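Local coordinates for 2-heptyl-3-hydroxy-4(1H)-quinolone dioxygenase (Mycobacterium abscessus, PDB 6RB3), which cleaves the ring of the Pseudomonas quinolone signal PQS with dioxygen, yielding N-octanoylanthranilate and carbon monoxide, at residues V26-W31 with P92-H97; Q153-G158 with T245-I250. The protein carries 2 engineered substitutions. All coordinates share one frame; numbering follows the deposited sequence.

Contact 1: residues V26-W31 with P92-H97; sequences VTLSGW and PIAHSH. Engineered in segment 92-97: S96 (natural residue Ala). With JWW (2-heptylquinoline-3,4-diol), chain D.
V26, T27 and L28 pair in parallel register with P92, I93 and A94, joining two central strands of the alpha/beta-hydrolase sheet. Three backbone bonds hold them: I93 N to V26 O, L28 N to I93 O, and H95 N to L28 O at 2.8 Å. On one sheet face the CB atoms of L28 and A94 meet at 3.9 Å, and the side chains of L28 and P92 lie side by side, with CD1 of L28 4.2 Å from CB of P92; T27 and I93 lie on the opposite face. Beyond the paired residues both segments run on to the bound quinolone.

H95, the last residue of strand 92-95, carries its ring to the ligand. Its CB packs 3.8 Å from G30 N, which lies at the edge of the imidazole. With CG anti to the backbone N (chi1 175°), the ring swings past G30, and CD2 comes 3.3 Å from C11 of the ligand, the first carbon of the heptyl chain, with NE2 close behind; S96 CB lies over the rim of one face. The backbone of S96, an engineered serine, has a positive phi of 50°, as at the nucleophile elbow of hydrolase relatives. W31 and H97 cross nearly at right angles, CD1 of W31 meeting H97 CB at 4.1 Å, while a water accepts from W31 NE1 and donates to H97 O, linking the two segments.

H97 NE2 is hydrogen-bonded at 3.1 Å to O19, the ligand's 4-oxygen, which lies at the edge of the imidazole. That bond holds the 4-oxygen just beyond strand 92-95, consistent with the established role of H97 in substrate binding.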
loop_
_atom_site.group_PDB
_atom_site.type_symbol
_atom_site.label_atom_id
_atom_site.label_comp_id
_atom_site.label_asym_id
_atom_site.label_seq_id
_atom_site.Cartn_x
_atom_site.Cartn_y
_atom_site.Cartn_z
ATOM N N VAL A 26 -0.801 -5.512 -9.429
ATOM C CA VAL A 26 0.530 -5.170 -8.912
ATOM C C VAL A 26 0.358 -4.845 -7.439
ATOM O O VAL A 26 -0.196 -3.788 -7.086
ATOM C CB VAL A 26 1.164 -3.970 -9.649
ATOM C CG1 VAL A 26 2.488 -3.555 -9.084
ATOM C CG2 VAL A 26 1.344 -4.322 -11.124
ATOM N N THR A 27 0.825 -5.727 -6.582
ATOM C CA THR A 27 0.660 -5.499 -5.152
ATOM C C THR A 27 1.817 -4.680 -4.606
ATOM O O THR A 27 2.941 -4.798 -5.063
ATOM C CB THR A 27 0.532 -6.818 -4.398
ATOM O OG1 THR A 27 1.806 -7.445 -4.273
ATOM C CG2 THR A 27 -0.445 -7.772 -5.155
ATOM N N LEU A 28 1.498 -3.789 -3.687
ATOM C CA LEU A 28 2.431 -2.850 -3.100
ATOM C C LEU A 28 2.169 -2.815 -1.599
ATOM O O LEU A 28 1.037 -2.655 -1.148
ATOM C CB LEU A 28 2.249 -1.492 -3.727
ATOM C CG LEU A 28 2.598 -1.452 -5.207
ATOM C CD1 LEU A 28 2.136 -0.076 -5.642
ATOM C CD2 LEU A 28 4.034 -1.746 -5.557
ATOM N N SER A 29 3.200 -3.038 -0.827
ATOM C CA SER A 29 3.087 -3.138 0.618
ATOM C C SER A 29 3.300 -1.784 1.260
ATOM O O SER A 29 3.625 -0.793 0.602
ATOM C CB SER A 29 4.094 -4.166 1.128
ATOM O OG SER A 29 3.908 -5.378 0.416
ATOM N N GLY A 30 3.036 -1.743 2.560
ATOM C CA GLY A 30 3.395 -0.609 3.363
ATOM C C GLY A 30 4.899 -0.555 3.576
ATOM O O GLY A 30 5.693 -1.273 2.972
ATOM N N TRP A 31 5.286 0.328 4.460
ATOM C CA TRP A 31 6.691 0.472 4.813
ATOM C C TRP A 31 7.101 -0.657 5.736
ATOM O O TRP A 31 6.292 -1.152 6.528
ATOM C CB TRP A 31 6.944 1.801 5.501
ATOM C CG TRP A 31 6.966 2.948 4.578
ATOM C CD1 TRP A 31 5.894 3.678 4.118
ATOM C CD2 TRP A 31 8.137 3.533 3.988
ATOM N NE1 TRP A 31 6.350 4.692 3.299
ATOM C CE2 TRP A 31 7.716 4.607 3.194
ATOM C CE3 TRP A 31 9.500 3.220 4.041
ATOM C CZ2 TRP A 31 8.598 5.372 2.465
ATOM C CZ3 TRP A 31 10.379 4.000 3.349
ATOM C CH2 TRP A 31 9.927 5.057 2.559
ATOM N N PRO A 92 -2.590 -1.225 -9.478
ATOM C CA PRO A 92 -1.974 -1.312 -8.145
ATOM C C PRO A 92 -2.980 -1.598 -7.033
ATOM O O PRO A 92 -4.064 -1.029 -6.990
ATOM C CB PRO A 92 -1.317 0.066 -7.957
ATOM C CG PRO A 92 -1.243 0.668 -9.264
ATOM C CD PRO A 92 -2.373 0.102 -10.093
ATOM N N ILE A 93 -2.585 -2.495 -6.125
ATOM C CA ILE A 93 -3.235 -2.776 -4.844
ATOM C C ILE A 93 -2.188 -2.409 -3.809
ATOM O O ILE A 93 -1.212 -3.138 -3.662
ATOM C CB ILE A 93 -3.613 -4.252 -4.695
ATOM C CG1 ILE A 93 -4.347 -4.724 -5.927
ATOM C CG2 ILE A 93 -4.449 -4.493 -3.404
ATOM C CD1 ILE A 93 -4.575 -6.248 -5.909
ATOM N N ALA A 94 -2.392 -1.344 -3.056
ATOM C CA ALA A 94 -1.347 -0.843 -2.178
ATOM C C ALA A 94 -1.827 -0.815 -0.731
ATOM O O ALA A 94 -2.965 -0.431 -0.450
ATOM C CB ALA A 94 -0.898 0.555 -2.621
ATOM N N HIS A 95 -0.958 -1.237 0.190
ATOM C CA HIS A 95 -1.319 -1.266 1.599
ATOM C C HIS A 95 -0.916 0.019 2.306
ATOM O O HIS A 95 0.238 0.462 2.189
ATOM C CB HIS A 95 -0.664 -2.428 2.322
ATOM C CG HIS A 95 -0.897 -2.434 3.800
ATOM N ND1 HIS A 95 -2.121 -2.739 4.357
ATOM C CD2 HIS A 95 -0.052 -2.238 4.840
ATOM C CE1 HIS A 95 -2.023 -2.741 5.676
ATOM N NE2 HIS A 95 -0.785 -2.420 5.995
ATOM N N SER A 96 -1.880 0.603 3.030
ATOM C CA SER A 96 -1.593 1.734 3.888
ATOM C C SER A 96 -0.815 2.795 3.112
ATOM O O SER A 96 -1.267 3.246 2.051
ATOM C CB SER A 96 -0.843 1.240 5.144
ATOM O OG SER A 96 -0.681 2.298 6.062
ATOM N N HIS A 97 0.324 3.217 3.632
ATOM C CA HIS A 97 1.014 4.330 2.979
ATOM C C HIS A 97 1.765 3.967 1.692
ATOM O O HIS A 97 2.337 4.847 1.039
ATOM C CB HIS A 97 1.964 4.928 3.999
ATOM C CG HIS A 97 1.266 5.405 5.216
ATOM N ND1 HIS A 97 0.535 6.573 5.236
ATOM C CD2 HIS A 97 1.118 4.843 6.432
ATOM C CE1 HIS A 97 -0.016 6.718 6.429
ATOM N NE2 HIS A 97 0.328 5.686 7.172
HETATM C C10 JWW D . 1.045 1.773 8.262
HETATM C C13 JWW D . 3.418 -1.603 8.140
HETATM C C15 JWW D . 4.795 -3.615 8.682
HETATM C C17 JWW D . 5.204 -4.301 10.995
HETATM C C01 JWW D . 3.320 4.270 9.992
HETATM C C02 JWW D . 4.693 4.459 10.155
HETATM C C03 JWW D . 5.601 3.578 9.596
HETATM C C04 JWW D . 5.124 2.504 8.883
HETATM C C05 JWW D . 3.778 2.349 8.731
HETATM C C06 JWW D . 2.852 3.193 9.263
HETATM C C07 JWW D . 1.435 2.930 9.050
HETATM C C09 JWW D . 2.026 0.926 7.773
HETATM C C11 JWW D . 1.694 -0.310 6.922
HETATM C C12 JWW D . 2.939 -1.191 6.759
HETATM C C14 JWW D . 3.396 -3.133 8.265
HETATM C C16 JWW D . 4.622 -4.767 9.665
HETATM N N08 JWW D . 3.377 1.242 8.013
HETATM O O18 JWW D . -0.306 1.483 8.058
HETATM O O19 JWW D . 0.415 3.767 9.581
HETATM O O HOH W 1 4.606 6.381 1.695
#

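Contact 2: residues Q153-G158 with T245-I250; sequences QSWLAG and TAFPGI. Engineered in segment 245-250: A246 (natural residue His). With JWW (2-heptylquinoline-3,4-diol), chain D.
The indole of W155 and the phenyl ring of F247 meet obliquely, their planes nearly perpendicular at 89°, and both border the quinolone bound in this alpha/beta-hydrolase fold. One face of the indole carries O18 of the ligand near its rim, while ligand C01 lies at its edge, in plane; CZ2 comes within 3.2 Å of C07, the ring carbon bearing O19. F247 offers its edge instead, with heptyl carbon C14 near the ring plane, 3.8 Å from CE1. W155 lies in the last turn of helix 144-156, part of the helical cap inserted between strands 116-120 and 209-214, whereas T245-F247 form the loop after the last strand, where the family carries its active-site histidine. Here that position holds A246, an engineered alanine; the natural histidine is probably the proton donor/acceptor.

With CG of W155 anti to its carbonyl carbon and beside the backbone N (chi1 -58°), the indole is carried to the ligand. W155 CB packs against CE2 of F247 at 3.8 Å and against the CB of A246. The backbones are joined by A246 N, which donates to W155 O at 2.9 Å, in the carbonyl plane and on a lone pair. This bond fastens the cap to the active-site loop. T245 braces the loop with an ST turn: its OG1, also hydrogen-bonded to E251, accepts from F247 N at 3.2 Å.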
loop_
_atom_site.group_PDB
_atom_site.type_symbol
_atom_site.label_atom_id
_atom_site.label_comp_id
_atom_site.label_asym_id
_atom_site.label_seq_id
_atom_site.Cartn_x
_atom_site.Cartn_y
_atom_site.Cartn_z
ATOM N N GLN A 153 0.376 -1.995 17.825
ATOM C CA GLN A 153 -0.751 -2.328 18.691
ATOM C C GLN A 153 -2.041 -1.727 18.149
ATOM O O GLN A 153 -3.068 -2.406 18.080
ATOM C CB GLN A 153 -0.467 -1.827 20.110
ATOM C CG GLN A 153 -0.771 -2.819 21.243
ATOM C CD GLN A 153 0.119 -4.079 21.230
ATOM O OE1 GLN A 153 1.060 -4.192 20.434
ATOM N NE2 GLN A 153 -0.181 -5.026 22.125
ATOM N N SER A 154 -2.005 -0.451 17.728
ATOM C CA SER A 154 -3.182 0.123 17.075
ATOM C C SER A 154 -3.664 -0.766 15.931
ATOM O O SER A 154 -4.856 -1.082 15.831
ATOM C CB SER A 154 -2.915 1.516 16.503
ATOM O OG SER A 154 -2.549 2.421 17.501
ATOM N N TRP A 155 -2.748 -1.146 15.029
ATOM C CA TRP A 155 -3.151 -1.864 13.821
ATOM C C TRP A 155 -3.828 -3.167 14.183
ATOM O O TRP A 155 -4.753 -3.630 13.493
ATOM C CB TRP A 155 -1.940 -2.145 12.928
ATOM C CG TRP A 155 -1.223 -0.941 12.519
ATOM C CD1 TRP A 155 -1.737 0.319 12.383
ATOM C CD2 TRP A 155 0.174 -0.851 12.188
ATOM N NE1 TRP A 155 -0.742 1.189 12.004
ATOM C CE2 TRP A 155 0.435 0.492 11.870
ATOM C CE3 TRP A 155 1.221 -1.780 12.121
ATOM C CZ2 TRP A 155 1.704 0.932 11.489
ATOM C CZ3 TRP A 155 2.469 -1.345 11.739
ATOM C CH2 TRP A 155 2.704 -0.005 11.434
ATOM N N LEU A 156 -3.350 -3.794 15.269
ATOM C CA LEU A 156 -3.823 -5.123 15.626
ATOM C C LEU A 156 -5.137 -5.088 16.407
ATOM O O LEU A 156 -5.949 -6.009 16.279
ATOM C CB LEU A 156 -2.788 -5.844 16.476
ATOM C CG LEU A 156 -1.408 -6.065 15.879
ATOM C CD1 LEU A 156 -0.515 -6.560 16.996
ATOM C CD2 LEU A 156 -1.582 -7.021 14.742
ATOM N N ALA A 157 -5.348 -4.067 17.245
ATOM C CA ALA A 157 -6.471 -4.094 18.186
ATOM C C ALA A 157 -6.402 -5.440 18.897
ATOM O O ALA A 157 -5.313 -5.967 19.155
ATOM C CB ALA A 157 -7.795 -3.883 17.474
ATOM N N GLY A 158 -7.528 -6.044 19.195
ATOM C CA GLY A 158 -7.414 -7.244 19.991
ATOM C C GLY A 158 -7.410 -8.517 19.187
ATOM O O GLY A 158 -7.934 -9.543 19.653
ATOM N N THR A 245 -8.606 -5.581 12.197
ATOM C CA THR A 245 -7.254 -5.062 12.044
ATOM C C THR A 245 -7.153 -4.087 10.888
ATOM O O THR A 245 -8.041 -4.001 10.025
ATOM C CB THR A 245 -6.238 -6.187 11.812
ATOM O OG1 THR A 245 -6.333 -6.677 10.461
ATOM C CG2 THR A 245 -6.542 -7.343 12.732
ATOM N N ALA A 246 -6.030 -3.362 10.886
ATOM C CA ALA A 246 -5.656 -2.448 9.827
ATOM C C ALA A 246 -4.895 -3.157 8.696
ATOM O O ALA A 246 -4.138 -2.490 7.976
ATOM C CB ALA A 246 -4.819 -1.326 10.433
ATOM N N PHE A 247 -5.076 -4.485 8.547
ATOM C CA PHE A 247 -4.455 -5.301 7.497
ATOM C C PHE A 247 -5.565 -6.082 6.781
ATOM O O PHE A 247 -5.613 -7.318 6.822
ATOM C CB PHE A 247 -3.430 -6.296 8.079
ATOM C CG PHE A 247 -2.176 -5.673 8.702
ATOM C CD1 PHE A 247 -1.109 -5.335 7.941
ATOM C CD2 PHE A 247 -2.087 -5.480 10.048
ATOM C CE1 PHE A 247 0.034 -4.802 8.514
ATOM C CE2 PHE A 247 -0.960 -4.951 10.636
ATOM C CZ PHE A 247 0.100 -4.607 9.884
ATOM N N PRO A 248 -6.507 -5.408 6.162
ATOM C CA PRO A 248 -7.594 -6.167 5.525
ATOM C C PRO A 248 -7.107 -7.235 4.542
ATOM O O PRO A 248 -7.731 -8.302 4.426
ATOM C CB PRO A 248 -8.418 -5.078 4.813
ATOM C CG PRO A 248 -7.502 -3.922 4.679
ATOM C CD PRO A 248 -6.508 -3.976 5.806
ATOM N N GLY A 249 -6.027 -6.972 3.784
ATOM C CA GLY A 249 -5.550 -7.967 2.822
ATOM C C GLY A 249 -5.108 -9.269 3.463
ATOM O O GLY A 249 -5.185 -10.330 2.849
ATOM N N ILE A 250 -4.577 -9.194 4.670
ATOM C CA ILE A 250 -4.112 -10.373 5.375
ATOM C C ILE A 250 -5.255 -10.998 6.160
ATOM O O ILE A 250 -5.402 -12.214 6.178
ATOM C CB ILE A 250 -2.915 -10.004 6.286
ATOM C CG1 ILE A 250 -1.821 -9.226 5.495
ATOM C CG2 ILE A 250 -2.323 -11.240 6.937
ATOM C CD1 ILE A 250 -0.535 -8.795 6.286
HETATM C C10 JWW D . 1.045 1.773 8.262
HETATM C C13 JWW D . 3.418 -1.603 8.140
HETATM C C15 JWW D . 4.795 -3.615 8.682
HETATM C C17 JWW D . 5.204 -4.301 10.995
HETATM C C01 JWW D . 3.320 4.270 9.992
HETATM C C02 JWW D . 4.693 4.459 10.155
HETATM C C03 JWW D . 5.601 3.578 9.596
HETATM C C04 JWW D . 5.124 2.504 8.883
HETATM C C05 JWW D . 3.778 2.349 8.731
HETATM C C06 JWW D . 2.852 3.193 9.263
HETATM C C07 JWW D . 1.435 2.930 9.050
HETATM C C09 JWW D . 2.026 0.926 7.773
HETATM C C11 JWW D . 1.694 -0.310 6.922
HETATM C C12 JWW D . 2.939 -1.191 6.759
HETATM C C14 JWW D . 3.396 -3.133 8.265
HETATM C C16 JWW D . 4.622 -4.767 9.665
HETATM N N08 JWW D . 3.377 1.242 8.013
HETATM O O18 JWW D . -0.306 1.483 8.058
HETATM O O19 JWW D . 0.415 3.767 9.581
#

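After strands 3-7 and 10-17, strand 24-28 is followed by strand 51-54, which pairs along its other side, and then by helix 71-85, before contact 1 brings strand 90-95 back beside it and closes a 60-residue loop. The chain next builds strand 116-120 and the helical cap. Contact 2 opens at the end of cap helix 144-156 and closes 86 residues later, after strands 209-214 and 236-240. The two loops thus lie in series, neither nested nor crossed. Both contacts touch the ligand, and they also touch each other directly, H95 CE1 lying 3.1 Å from A246 O, so that sheet centre, cap and the loop after strand 236-240 adjoin around one pocket.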